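Local coordinates for Iron(III) ABC transporter, periplasmic iron-compound-binding protein (Vibrio cholerae, PDB 3TEF), which probably binds iron-loaded catecholate siderophores in the periplasm and hands them to an ABC transporter for iron uptake, at residues V27-F36 against N258-A269; M149-M160 against V181-V191. All coordinates share one frame; numbering follows the deposited sequence.

Interaction 1: V27-F36 against N258-A269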
loop_
_atom_site.group_PDB
_atom_site.type_symbol
_atom_site.label_atom_id
_atom_site.label_comp_id
_atom_site.label_asym_id
_atom_site.label_seq_id
_atom_site.Cartn_x
_atom_site.Cartn_y
_atom_site.Cartn_z
ATOM N N VAL A 27 -0.163 2.457 -8.283
ATOM C CA VAL A 27 -0.363 1.015 -8.425
ATOM C C VAL A 27 -1.479 0.501 -7.532
ATOM O O VAL A 27 -2.175 -0.445 -7.891
ATOM C CB VAL A 27 0.939 0.251 -8.144
ATOM C CG1 VAL A 27 0.726 -1.265 -8.302
ATOM C CG2 VAL A 27 2.043 0.750 -9.071
ATOM N N GLY A 28 -1.661 1.121 -6.363
ATOM C CA GLY A 28 -2.701 0.669 -5.459
ATOM C C GLY A 28 -4.080 0.969 -6.018
ATOM O O GLY A 28 -4.986 0.127 -5.951
ATOM N N ALA A 29 -4.232 2.182 -6.556
ATOM C CA ALA A 29 -5.464 2.596 -7.219
ATOM C C ALA A 29 -5.760 1.687 -8.422
ATOM O O ALA A 29 -6.883 1.214 -8.594
ATOM C CB ALA A 29 -5.365 4.051 -7.661
ATOM N N LEU A 30 -4.740 1.427 -9.231
ATOM C CA LEU A 30 -4.908 0.549 -10.395
ATOM C C LEU A 30 -5.308 -0.887 -9.985
ATOM O O LEU A 30 -6.226 -1.484 -10.565
ATOM C CB LEU A 30 -3.635 0.567 -11.251
ATOM C CG LEU A 30 -3.688 -0.221 -12.566
ATOM C CD1 LEU A 30 -4.880 0.178 -13.416
ATOM C CD2 LEU A 30 -2.394 0.001 -13.338
ATOM N N ASP A 31 -4.635 -1.430 -8.970
ATOM C CA ASP A 31 -4.984 -2.725 -8.379
ATOM C C ASP A 31 -6.467 -2.786 -8.002
ATOM O O ASP A 31 -7.193 -3.666 -8.460
ATOM C CB ASP A 31 -4.069 -2.962 -7.168
ATOM C CG ASP A 31 -4.428 -4.180 -6.340
ATOM O OD1 ASP A 31 -5.571 -4.708 -6.372
ATOM O OD2 ASP A 31 -3.530 -4.589 -5.591
ATOM N N ALA A 32 -6.938 -1.852 -7.177
ATOM C CA ALA A 32 -8.322 -1.953 -6.721
ATOM C C ALA A 32 -9.298 -1.741 -7.876
ATOM O O ALA A 32 -10.298 -2.452 -8.008
ATOM C CB ALA A 32 -8.592 -0.965 -5.573
ATOM N N ILE A 33 -8.983 -0.790 -8.744
ATOM C CA ILE A 33 -9.853 -0.484 -9.878
ATOM C C ILE A 33 -9.962 -1.683 -10.832
ATOM O O ILE A 33 -11.059 -2.124 -11.172
ATOM C CB ILE A 33 -9.417 0.816 -10.592
ATOM C CG1 ILE A 33 -9.854 2.025 -9.748
ATOM C CG2 ILE A 33 -10.007 0.889 -11.985
ATOM C CD1 ILE A 33 -9.282 3.359 -10.195
ATOM N N ASP A 34 -8.829 -2.235 -11.226
ATOM C CA ASP A 34 -8.854 -3.425 -12.062
ATOM C C ASP A 34 -9.544 -4.607 -11.366
ATOM O O ASP A 34 -10.328 -5.318 -11.987
ATOM C CB ASP A 34 -7.444 -3.798 -12.509
ATOM C CG ASP A 34 -7.426 -5.055 -13.345
ATOM O OD1 ASP A 34 -7.731 -4.966 -14.548
ATOM O OD2 ASP A 34 -7.121 -6.121 -12.783
ATOM N N SER A 35 -9.253 -4.806 -10.082
ATOM C CA SER A 35 -9.811 -5.924 -9.321
ATOM C C SER A 35 -11.340 -5.918 -9.298
ATOM O O SER A 35 -11.979 -6.986 -9.301
ATOM C CB SER A 35 -9.273 -5.936 -7.888
ATOM O OG SER A 35 -7.879 -6.179 -7.871
ATOM N N PHE A 36 -11.919 -4.724 -9.264
ATOM C CA PHE A 36 -13.373 -4.571 -9.230
ATOM C C PHE A 36 -13.979 -4.495 -10.637
ATOM O O PHE A 36 -15.171 -4.242 -10.800
ATOM C CB PHE A 36 -13.789 -3.374 -8.354
ATOM C CG PHE A 36 -13.691 -3.649 -6.874
ATOM C CD1 PHE A 36 -14.376 -4.721 -6.313
ATOM C CD2 PHE A 36 -12.925 -2.844 -6.047
ATOM C CE1 PHE A 36 -14.283 -4.983 -4.957
ATOM C CE2 PHE A 36 -12.821 -3.103 -4.696
ATOM C CZ PHE A 36 -13.507 -4.169 -4.146
ATOM N N ASN A 258 5.693 -4.973 -3.253
ATOM C CA ASN A 258 4.588 -4.361 -3.971
ATOM C C ASN A 258 3.362 -4.182 -3.076
ATOM O O ASN A 258 2.765 -3.109 -3.022
ATOM C CB ASN A 258 4.188 -5.189 -5.194
ATOM C CG ASN A 258 2.930 -4.659 -5.850
ATOM O OD1 ASN A 258 2.962 -3.620 -6.512
ATOM N ND2 ASN A 258 1.803 -5.344 -5.631
ATOM N N ALA A 259 2.988 -5.244 -2.377
ATOM C CA ALA A 259 1.742 -5.226 -1.630
ATOM C C ALA A 259 1.772 -4.213 -0.487
ATOM O O ALA A 259 0.781 -3.532 -0.249
ATOM C CB ALA A 259 1.410 -6.601 -1.088
ATOM N N TRP A 260 2.899 -4.143 0.227
ATOM C CA TRP A 260 2.981 -3.326 1.450
ATOM C C TRP A 260 3.419 -1.885 1.223
ATOM O O TRP A 260 3.058 -0.992 1.995
ATOM C CB TRP A 260 3.936 -3.970 2.464
ATOM C CG TRP A 260 3.437 -5.263 3.057
ATOM C CD1 TRP A 260 3.486 -6.501 2.477
ATOM C CD2 TRP A 260 2.847 -5.454 4.353
ATOM N NE1 TRP A 260 2.945 -7.439 3.318
ATOM C CE2 TRP A 260 2.547 -6.822 4.478
ATOM C CE3 TRP A 260 2.521 -4.591 5.409
ATOM C CZ2 TRP A 260 1.950 -7.359 5.621
ATOM C CZ3 TRP A 260 1.940 -5.123 6.542
ATOM C CH2 TRP A 260 1.657 -6.493 6.640
ATOM N N TYR A 261 4.194 -1.660 0.168
ATOM C CA TYR A 261 4.868 -0.383 -0.006
ATOM C C TYR A 261 4.395 0.375 -1.256
ATOM O O TYR A 261 4.198 1.585 -1.225
ATOM C CB TYR A 261 6.383 -0.620 -0.039
ATOM C CG TYR A 261 7.198 0.645 -0.187
ATOM C CD1 TYR A 261 7.298 1.556 0.857
ATOM C CD2 TYR A 261 7.869 0.920 -1.370
ATOM C CE1 TYR A 261 8.050 2.724 0.719
ATOM C CE2 TYR A 261 8.627 2.082 -1.518
ATOM C CZ TYR A 261 8.709 2.971 -0.472
ATOM O OH TYR A 261 9.458 4.115 -0.624
ATOM N N ILE A 262 4.204 -0.352 -2.351
ATOM C CA ILE A 262 3.849 0.260 -3.631
ATOM C C ILE A 262 2.343 0.381 -3.857
ATOM O O ILE A 262 1.827 1.474 -4.108
ATOM C CB ILE A 262 4.463 -0.518 -4.827
ATOM C CG1 ILE A 262 6.001 -0.534 -4.741
ATOM C CG2 ILE A 262 3.979 0.070 -6.158
ATOM C CD1 ILE A 262 6.651 0.817 -4.900
ATOM N N ALA A 263 1.637 -0.740 -3.763
ATOM C CA ALA A 263 0.251 -0.825 -4.208
ATOM C C ALA A 263 -0.673 -0.550 -3.040
ATOM O O ALA A 263 -1.518 -1.370 -2.667
ATOM C CB ALA A 263 -0.032 -2.216 -4.803
ATOM N N ILE A 264 -0.507 0.634 -2.469
ATOM C CA ILE A 264 -1.200 0.990 -1.234
ATOM C C ILE A 264 -2.717 0.870 -1.358
ATOM O O ILE A 264 -3.337 1.461 -2.243
ATOM C CB ILE A 264 -0.815 2.410 -0.825
ATOM C CG1 ILE A 264 0.680 2.470 -0.486
ATOM C CG2 ILE A 264 -1.684 2.883 0.336
ATOM C CD1 ILE A 264 1.242 3.892 -0.437
ATOM N N SER A 265 -3.303 0.097 -0.448
ATOM C CA SER A 265 -4.743 -0.111 -0.387
ATOM C C SER A 265 -5.321 -0.898 -1.572
ATOM O O SER A 265 -6.533 -0.940 -1.764
ATOM C CB SER A 265 -5.493 1.212 -0.171
ATOM O OG SER A 265 -5.206 1.753 1.117
ATOM N N GLY A 266 -4.460 -1.556 -2.347
ATOM C CA GLY A 266 -4.957 -2.389 -3.421
ATOM C C GLY A 266 -5.766 -3.547 -2.870
ATOM O O GLY A 266 -5.603 -3.933 -1.709
ATOM N N VAL A 267 -6.641 -4.103 -3.699
ATOM C CA VAL A 267 -7.345 -5.336 -3.329
ATOM C C VAL A 267 -6.392 -6.539 -3.269
ATOM O O VAL A 267 -6.271 -7.198 -2.224
ATOM C CB VAL A 267 -8.555 -5.586 -4.249
ATOM C CG1 VAL A 267 -9.155 -6.983 -4.024
ATOM C CG2 VAL A 267 -9.602 -4.474 -4.054
ATOM N N LYS A 268 -5.688 -6.802 -4.365
ATOM C CA LYS A 268 -4.727 -7.904 -4.392
ATOM C C LYS A 268 -3.624 -7.643 -3.377
ATOM O O LYS A 268 -3.139 -8.563 -2.721
ATOM C CB LYS A 268 -4.109 -8.073 -5.781
ATOM C CG LYS A 268 -5.117 -8.275 -6.899
ATOM C CD LYS A 268 -6.010 -9.451 -6.631
ATOM C CE LYS A 268 -6.868 -9.776 -7.845
ATOM N NZ LYS A 268 -7.412 -11.164 -7.765
ATOM N N ALA A 269 -3.246 -6.372 -3.231
ATOM C CA ALA A 269 -2.208 -6.007 -2.286
ATOM C C ALA A 269 -2.603 -6.385 -0.871
ATOM O O ALA A 269 -1.813 -6.975 -0.128
ATOM C CB ALA A 269 -1.912 -4.495 -2.383
HETATM O O HOH W 1 1.916 3.267 -6.394
#
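The carboxylate of D31 meets the start of helix 267-279, and G28 lies against the turn just before it. The contact joins the first helix of the N-terminal lobe, which follows strand 22-25, to the C-terminal part of a class-III-like periplasmic binding protein fold. G266 is the N-cap of helix 267-279 and closes a type II turn that begins at A263.

The polar part is a carboxylate from a distant segment that accepts from N-H groups of the first helical turn. D31 CG is anti to the backbone N (chi1 172°), which carries the carboxylate to that turn. K268 N donates to D31 OD1 at 2.9 Å and A269 N to D31 OD2 at 3.0 Å. Both oxygens use their syn lone pairs, so the two bonds fix the rotation of the carboxylate. The helix start probably favours its negative charge. Y52 adds a weak bond to OD2. S35 OG donates to D31 O from above the carbonyl plane. A water bridges V27 N and I262 O.

Backbone packing is close at the glycines. G28 CA is 3.4 Å from I264 O in a CA-H...O contact. G266 CA makes a longer one to G28 O.

The apolar contacts lie on both flanks of this centre. V27 CG2 touches I262 CG2, and V27 CG1 touches A263 CB at 3.7 Å. Further along, V267 packs on A32, S35 and F36, and W121 of helix 113-128 also touches it. The K268 chain passes alongside S35 OG. V267 CG2 meets F36 CE2 obliquely to the ring at 3.6 Å.

Interaction 2: M149-M160 against V181-V191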
loop_
_atom_site.group_PDB
_atom_site.type_symbol
_atom_site.label_atom_id
_atom_site.label_comp_id
_atom_site.label_asym_id
_atom_site.label_seq_id
_atom_site.Cartn_x
_atom_site.Cartn_y
_atom_site.Cartn_z
ATOM N N MET A 149 -5.435 -10.827 14.011
ATOM C CA MET A 149 -5.316 -9.961 15.170
ATOM C C MET A 149 -5.555 -10.738 16.453
ATOM O O MET A 149 -4.871 -10.524 17.459
ATOM C CB MET A 149 -6.314 -8.817 15.081
ATOM C CG MET A 149 -6.602 -8.172 16.411
ATOM S SD MET A 149 -7.441 -6.609 16.189
ATOM C CE MET A 149 -6.055 -5.581 15.702
ATOM N N GLN A 150 -6.544 -11.628 16.420
ATOM C CA GLN A 150 -6.847 -12.455 17.582
ATOM C C GLN A 150 -5.637 -13.287 17.949
ATOM O O GLN A 150 -5.215 -13.317 19.105
ATOM C CB GLN A 150 -8.030 -13.371 17.297
ATOM C CG GLN A 150 -9.352 -12.651 17.240
ATOM C CD GLN A 150 -10.513 -13.614 17.200
ATOM O OE1 GLN A 150 -10.594 -14.540 18.013
ATOM N NE2 GLN A 150 -11.409 -13.420 16.239
ATOM N N TYR A 151 -5.081 -13.959 16.949
ATOM C CA TYR A 151 -3.908 -14.795 17.138
ATOM C C TYR A 151 -2.803 -14.042 17.879
ATOM O O TYR A 151 -2.311 -14.501 18.909
ATOM C CB TYR A 151 -3.398 -15.274 15.784
ATOM C CG TYR A 151 -2.289 -16.291 15.865
ATOM C CD1 TYR A 151 -2.559 -17.648 15.762
ATOM C CD2 TYR A 151 -0.969 -15.894 16.041
ATOM C CE1 TYR A 151 -1.548 -18.584 15.834
ATOM C CE2 TYR A 151 0.049 -16.822 16.112
ATOM C CZ TYR A 151 -0.245 -18.166 16.008
ATOM O OH TYR A 151 0.767 -19.096 16.081
ATOM N N ASN A 152 -2.426 -12.881 17.356
ATOM C CA ASN A 152 -1.327 -12.103 17.930
ATOM C C ASN A 152 -1.618 -11.500 19.300
ATOM O O ASN A 152 -0.701 -11.244 20.076
ATOM C CB ASN A 152 -0.880 -11.012 16.956
ATOM C CG ASN A 152 -0.258 -11.584 15.706
ATOM O OD1 ASN A 152 0.389 -12.630 15.747
ATOM N ND2 ASN A 152 -0.455 -10.909 14.583
ATOM N N GLN A 153 -2.890 -11.262 19.594
ATOM C CA GLN A 153 -3.276 -10.805 20.919
ATOM C C GLN A 153 -3.291 -11.964 21.911
ATOM O O GLN A 153 -3.072 -11.774 23.109
ATOM C CB GLN A 153 -4.647 -10.143 20.873
ATOM C CG GLN A 153 -4.670 -8.868 20.067
ATOM C CD GLN A 153 -6.038 -8.228 20.038
ATOM O OE1 GLN A 153 -7.047 -8.881 20.310
ATOM N NE2 GLN A 153 -6.083 -6.940 19.714
ATOM N N GLN A 154 -3.554 -13.164 21.399
ATOM C CA GLN A 154 -3.636 -14.367 22.222
ATOM C C GLN A 154 -2.257 -14.988 22.411
ATOM O O GLN A 154 -2.055 -15.842 23.275
ATOM C CB GLN A 154 -4.598 -15.378 21.593
ATOM C CG GLN A 154 -6.048 -14.903 21.547
ATOM C CD GLN A 154 -6.990 -15.923 20.922
ATOM O OE1 GLN A 154 -6.554 -16.875 20.267
ATOM N NE2 GLN A 154 -8.290 -15.727 21.126
ATOM N N HIS A 155 -1.315 -14.559 21.583
ATOM C CA HIS A 155 0.082 -14.908 21.761
ATOM C C HIS A 155 0.829 -13.584 21.810
ATOM O O HIS A 155 1.834 -13.401 21.125
ATOM C CB HIS A 155 0.580 -15.754 20.586
ATOM C CG HIS A 155 -0.304 -16.920 20.255
ATOM N ND1 HIS A 155 -0.379 -18.047 21.046
ATOM C CD2 HIS A 155 -1.139 -17.135 19.211
ATOM C CE1 HIS A 155 -1.229 -18.905 20.504
ATOM N NE2 HIS A 155 -1.704 -18.377 19.393
ATOM N N LYS A 156 0.317 -12.659 22.619
ATOM C CA LYS A 156 0.728 -11.259 22.549
ATOM C C LYS A 156 2.232 -11.081 22.409
ATOM O O LYS A 156 2.986 -11.320 23.352
ATOM C CB LYS A 156 0.214 -10.459 23.746
ATOM C CG LYS A 156 -0.118 -9.003 23.412
ATOM C CD LYS A 156 0.985 -8.322 22.590
ATOM C CE LYS A 156 0.645 -8.259 21.092
ATOM N NZ LYS A 156 -0.314 -7.149 20.787
ATOM N N SER A 157 2.664 -10.649 21.230
ATOM C CA SER A 157 4.086 -10.465 20.988
ATOM C C SER A 157 4.377 -9.255 20.111
ATOM O O SER A 157 3.498 -8.758 19.402
ATOM C CB SER A 157 4.696 -11.730 20.393
ATOM O OG SER A 157 4.605 -12.803 21.316
ATOM N N ASP A 158 5.624 -8.796 20.177
ATOM C CA ASP A 158 6.049 -7.576 19.510
ATOM C C ASP A 158 6.613 -7.858 18.123
ATOM O O ASP A 158 7.045 -8.971 17.820
ATOM C CB ASP A 158 7.098 -6.852 20.362
ATOM C CG ASP A 158 8.342 -7.697 20.602
ATOM O OD1 ASP A 158 8.260 -8.670 21.381
ATOM O OD2 ASP A 158 9.406 -7.393 20.017
ATOM N N ALA A 159 6.588 -6.840 17.273
ATOM C CA ALA A 159 7.218 -6.941 15.967
ATOM C C ALA A 159 7.953 -5.652 15.676
ATOM O O ALA A 159 7.521 -4.567 16.079
ATOM C CB ALA A 159 6.194 -7.213 14.885
ATOM N N MET A 160 9.069 -5.786 14.974
ATOM C CA MET A 160 9.809 -4.638 14.500
ATOM C C MET A 160 9.688 -4.650 12.989
ATOM O O MET A 160 9.894 -5.689 12.356
ATOM C CB MET A 160 11.276 -4.747 14.909
ATOM C CG MET A 160 12.130 -3.581 14.452
ATOM S SD MET A 160 13.858 -3.757 14.927
ATOM C CE MET A 160 13.732 -3.582 16.707
ATOM N N VAL A 181 0.365 -3.395 10.598
ATOM C CA VAL A 181 1.075 -4.364 11.423
ATOM C C VAL A 181 0.594 -4.327 12.874
ATOM O O VAL A 181 0.421 -5.372 13.507
ATOM C CB VAL A 181 2.596 -4.117 11.396
ATOM C CG1 VAL A 181 3.309 -5.051 12.365
ATOM C CG2 VAL A 181 3.149 -4.320 9.971
ATOM N N TYR A 182 0.375 -3.120 13.382
ATOM C CA TYR A 182 0.098 -2.919 14.801
ATOM C C TYR A 182 -1.386 -2.727 15.088
ATOM O O TYR A 182 -1.928 -3.316 16.026
ATOM C CB TYR A 182 0.926 -1.734 15.314
ATOM C CG TYR A 182 2.390 -1.964 15.040
ATOM C CD1 TYR A 182 3.092 -2.916 15.760
ATOM C CD2 TYR A 182 3.055 -1.291 14.016
ATOM C CE1 TYR A 182 4.412 -3.179 15.507
ATOM C CE2 TYR A 182 4.395 -1.557 13.747
ATOM C CZ TYR A 182 5.064 -2.501 14.500
ATOM O OH TYR A 182 6.392 -2.785 14.270
ATOM N N LYS A 183 -2.040 -1.908 14.273
ATOM C CA LYS A 183 -3.433 -1.541 14.509
ATOM C C LYS A 183 -4.433 -2.575 13.994
ATOM O O LYS A 183 -5.531 -2.716 14.539
ATOM C CB LYS A 183 -3.739 -0.163 13.916
ATOM C CG LYS A 183 -2.874 0.952 14.480
ATOM C CD LYS A 183 -3.426 2.334 14.151
ATOM C CE LYS A 183 -2.505 3.421 14.694
ATOM N NZ LYS A 183 -3.071 4.786 14.497
ATOM N N ASP A 184 -4.057 -3.293 12.944
ATOM C CA ASP A 184 -4.971 -4.241 12.310
ATOM C C ASP A 184 -4.591 -5.685 12.531
ATOM O O ASP A 184 -5.456 -6.517 12.724
ATOM C CB ASP A 184 -5.080 -3.965 10.812
ATOM C CG ASP A 184 -5.532 -2.555 10.521
ATOM O OD1 ASP A 184 -6.466 -2.073 11.195
ATOM O OD2 ASP A 184 -4.944 -1.916 9.626
ATOM N N PHE A 185 -3.299 -5.983 12.493
ATOM C CA PHE A 185 -2.845 -7.359 12.588
ATOM C C PHE A 185 -2.512 -7.760 14.023
ATOM O O PHE A 185 -2.256 -8.933 14.304
ATOM C CB PHE A 185 -1.649 -7.574 11.663
ATOM C CG PHE A 185 -2.013 -7.608 10.202
ATOM C CD1 PHE A 185 -3.015 -8.449 9.741
ATOM C CD2 PHE A 185 -1.366 -6.787 9.290
ATOM C CE1 PHE A 185 -3.351 -8.494 8.397
ATOM C CE2 PHE A 185 -1.701 -6.821 7.934
ATOM C CZ PHE A 185 -2.686 -7.677 7.484
ATOM N N GLY A 186 -2.487 -6.772 14.913
ATOM C CA GLY A 186 -2.436 -7.028 16.342
ATOM C C GLY A 186 -1.082 -7.230 16.995
ATOM O O GLY A 186 -1.009 -7.707 18.131
ATOM N N PHE A 187 -0.003 -6.880 16.304
ATOM C CA PHE A 187 1.311 -6.909 16.934
ATOM C C PHE A 187 1.465 -5.686 17.824
ATOM O O PHE A 187 0.797 -4.673 17.626
ATOM C CB PHE A 187 2.420 -6.884 15.879
ATOM C CG PHE A 187 2.598 -8.173 15.140
ATOM C CD1 PHE A 187 3.268 -9.236 15.719
ATOM C CD2 PHE A 187 2.134 -8.308 13.839
ATOM C CE1 PHE A 187 3.444 -10.414 15.033
ATOM C CE2 PHE A 187 2.312 -9.490 13.137
ATOM C CZ PHE A 187 2.972 -10.544 13.731
ATOM N N SER A 188 2.358 -5.770 18.803
ATOM C CA SER A 188 2.768 -4.575 19.529
ATOM C C SER A 188 4.148 -4.169 19.010
ATOM O O SER A 188 4.862 -4.988 18.431
ATOM C CB SER A 188 2.796 -4.830 21.042
ATOM O OG SER A 188 3.749 -5.827 21.371
ATOM N N GLU A 189 4.517 -2.907 19.197
ATOM C CA GLU A 189 5.822 -2.437 18.745
ATOM C C GLU A 189 6.927 -2.935 19.671
ATOM O O GLU A 189 6.833 -2.781 20.891
ATOM C CB GLU A 189 5.860 -0.914 18.699
ATOM C CG GLU A 189 4.827 -0.244 17.806
ATOM C CD GLU A 189 4.942 1.273 17.878
ATOM O OE1 GLU A 189 5.620 1.762 18.796
ATOM O OE2 GLU A 189 4.374 1.983 17.030
ATOM N N THR A 190 7.974 -3.526 19.101
ATOM C CA THR A 190 9.143 -3.899 19.891
ATOM C C THR A 190 9.629 -2.660 20.616
ATOM O O THR A 190 9.742 -2.648 21.838
ATOM C CB THR A 190 10.298 -4.445 19.030
ATOM O OG1 THR A 190 9.854 -5.582 18.285
ATOM C CG2 THR A 190 11.465 -4.863 19.912
ATOM N N VAL A 191 9.913 -1.608 19.859
ATOM C CA VAL A 191 10.202 -0.317 20.469
ATOM C C VAL A 191 9.273 0.761 19.931
ATOM O O VAL A 191 9.175 0.968 18.723
ATOM C CB VAL A 191 11.694 0.109 20.333
ATOM C CG1 VAL A 191 12.430 -0.753 19.328
ATOM C CG2 VAL A 191 11.813 1.615 20.012
#
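N152 CG is anti to its carbonyl carbon (chi1 -66°), which directs the amide from helix 131-154 toward the backbone of F185. D158 CG sits between its backbone N and carbonyl carbon (chi1 60°), and this swings the carboxylate to T190. N152 ND2 donates to F185 O at 2.7 Å. The bond is fairly straight, and F185 O lies close to the amide plane.

The same amide covers one face of the F187 ring, offset toward the rim, with the two planes 32° apart. A159 CB sits over the opposite face, 4.0 Å from the ring centroid, in a CH-pi contact. F187 is thus held between the helix and the strand that follows it. S157 O is at the ring edge.

Strands 158-165 and 188-189 pair in parallel, as part of the mixed sheet of the C-terminal lobe. S188 N donates to S157 O, and A159 N to S188 O at 2.8 Å. T190 N continues the pairing to A159 O at 3.2 Å. Strand 215-220 pairs with 158-165 as well.

A159 O also accepts from Y182 OH at 2.8 Å. This hydroxyl and T190 N approach from opposite faces of the carbonyl plane, so two bonds grip the oxygen. T190 OG1 donates to the anti lone pair of D158 OD2, an oxygen that K214 N also binds.

In the loop after the helix, K156 NZ donates to G186 O at 2.8 Å. G186 has positive phi and lies close to M149. M149 CE packs against the carbonyl oxygens of K183 and D184.

Interaction 1 is buried near the centre of the chain, whereas interaction 2 is only partly buried, its centre about 19 Å from the centre of the chain. The first joins elements 222 residues apart, and the second is nested inside that loop. Helix 267-279 serves both: it begins in interaction 1, and its M277 packs on F185 and F187. W260 of 258-269 also touches F185 and V181 directly. Their chemistry differs. In interaction 1 a single carboxylate accepts from two backbone N-H groups at a helix start, beside close glycine backbone and aliphatic contacts. Interaction 2 relies on strand pairing, side-chain bonds to backbone carbonyls and a ring between an amide and a methyl.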